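Local coordinates for xyloglucan-specific endo-beta-1,4-glucanase BoGH9A (Bacteroides ovatus, PDB 6DHT), which hydrolyses internal beta-1,4-glucosidic linkages in the backbone of xyloglucan, releasing xyloglucan oligosaccharides, at residues T242-G247 and A327-E332. Numbering follows the deposited sequence.
Sequences TPFFEG and AIATGE
Phe245 lays one face of its ring over the backbone of Thr330: CA of Thr330 stands 3.9 Å from the centroid of the Phe245 ring and 27° off its normal, which meets the geometry of a CH-pi contact. The offset is toward the rim, where CZ of Phe245 comes to 3.5 Å from Thr330 CA. The ring of Phe244 has water 1 over the centre of one face, while its CD1 reaches Ala329 CB obliquely at 4.2 Å. A backbone bond joins the two loops: Ala329 N donates to Pro243 O at 2.8 Å. The same water lies between Pro243 O, which it would reach only weakly, and Ala327 O, where the modelled separation of 2.4 Å is too short to be trusted, so its bridging role is doubtful. Thr330 CG2 packs 3.4 Å from Thr242 O, and its OG1 hydrogen-bonds to Thr241 and Lys239. Within segment 242-247, Thr242 OG1 donates to Phe244 O at 2.7 Å, from above the carbonyl plane. The Phe245 side chain also touches Tyr175 and lies about 4 Å from that of Asp171, the predicted nucleophile. An alanine in place of Phe245 would probably leave the CA of Thr330 without its aromatic cover and open a gap beside Asp171. Joined by one direct backbone hydrogen bond and side-chain contacts made largely against the other loop's backbone, the two loops thus hold an aromatic ring at the predicted active site of this family 9 glycoside hydrolase.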
# COMPACT_ATOMS: atom_id res chain seq x y z
N THR A 242 -7.55 -3.85 21.68
CA THR A 242 -8.60 -4.24 22.63
C THR A 242 -8.70 -5.75 22.55
O THR A 242 -8.20 -6.37 21.63
CB THR A 242 -9.92 -3.59 22.23
OG1 THR A 242 -10.15 -3.82 20.84
CG2 THR A 242 -9.90 -2.11 22.50
N PRO A 243 -9.37 -6.38 23.54
CA PRO A 243 -9.49 -7.83 23.42
C PRO A 243 -10.37 -8.29 22.26
O PRO A 243 -10.08 -9.31 21.61
CB PRO A 243 -10.15 -8.22 24.76
CG PRO A 243 -9.68 -7.17 25.69
CD PRO A 243 -9.68 -5.90 24.89
N PHE A 244 -11.45 -7.56 22.00
CA PHE A 244 -12.34 -7.83 20.88
C PHE A 244 -12.39 -6.62 19.94
O PHE A 244 -12.21 -5.49 20.35
CB PHE A 244 -13.78 -8.09 21.35
CG PHE A 244 -13.97 -9.36 22.13
CD1 PHE A 244 -14.08 -10.58 21.48
CD2 PHE A 244 -14.08 -9.33 23.51
CE1 PHE A 244 -14.25 -11.76 22.19
CE2 PHE A 244 -14.26 -10.50 24.24
CZ PHE A 244 -14.35 -11.71 23.57
N PHE A 245 -12.70 -6.88 18.69
CA PHE A 245 -13.05 -5.79 17.79
C PHE A 245 -14.25 -5.06 18.34
O PHE A 245 -15.19 -5.70 18.82
CB PHE A 245 -13.39 -6.31 16.39
CG PHE A 245 -12.21 -6.84 15.64
CD1 PHE A 245 -11.11 -6.03 15.37
CD2 PHE A 245 -12.24 -8.12 15.11
CE1 PHE A 245 -10.03 -6.51 14.64
CE2 PHE A 245 -11.18 -8.61 14.37
CZ PHE A 245 -10.07 -7.79 14.11
N GLU A 246 -14.22 -3.74 18.29
CA GLU A 246 -15.35 -2.89 18.60
C GLU A 246 -16.45 -3.02 17.57
O GLU A 246 -16.26 -3.49 16.45
CB GLU A 246 -14.89 -1.43 18.68
CG GLU A 246 -13.81 -1.15 19.70
CD GLU A 246 -14.28 -1.05 21.15
OE1 GLU A 246 -15.37 -1.57 21.47
OE2 GLU A 246 -13.56 -0.43 21.96
N GLY A 247 -17.65 -2.58 17.94
CA GLY A 247 -18.71 -2.45 16.97
C GLY A 247 -18.42 -1.28 16.05
O GLY A 247 -17.34 -0.65 16.13
N ALA A 327 -8.56 -13.07 26.56
CA ALA A 327 -8.26 -13.57 25.23
C ALA A 327 -8.25 -12.39 24.26
O ALA A 327 -9.02 -11.44 24.43
CB ALA A 327 -9.28 -14.59 24.82
N ILE A 328 -7.37 -12.46 23.27
CA ILE A 328 -7.25 -11.42 22.25
C ILE A 328 -7.78 -11.99 20.94
O ILE A 328 -7.37 -13.07 20.54
CB ILE A 328 -5.77 -11.04 22.07
CG1 ILE A 328 -5.14 -10.63 23.40
CG2 ILE A 328 -5.64 -9.93 21.01
CD1 ILE A 328 -5.74 -9.40 24.04
N ALA A 329 -8.68 -11.28 20.26
CA ALA A 329 -9.32 -11.80 19.05
C ALA A 329 -9.26 -10.87 17.84
O ALA A 329 -9.99 -11.06 16.87
CB ALA A 329 -10.78 -12.15 19.35
N THR A 330 -8.37 -9.89 17.91
CA THR A 330 -8.20 -8.92 16.83
C THR A 330 -7.13 -9.45 15.87
O THR A 330 -6.71 -10.57 15.99
CB THR A 330 -7.79 -7.58 17.40
OG1 THR A 330 -6.59 -7.75 18.14
CG2 THR A 330 -8.88 -7.05 18.34
N GLY A 331 -6.68 -8.63 14.90
CA GLY A 331 -5.87 -9.15 13.81
C GLY A 331 -4.60 -9.87 14.25
O GLY A 331 -3.85 -9.36 15.07
N GLU A 332 -4.36 -11.06 13.71
CA GLU A 332 -3.24 -11.86 14.18
C GLU A 332 -1.91 -11.38 13.61
O GLU A 332 -0.95 -11.22 14.36
CB GLU A 332 -3.42 -13.33 13.87
CG GLU A 332 -2.33 -14.18 14.51
CD GLU A 332 -2.53 -15.66 14.31
OE1 GLU A 332 -2.98 -16.05 13.20
OE2 GLU A 332 -2.22 -16.43 15.25
O HOH W 1 -11.31 -11.35 23.67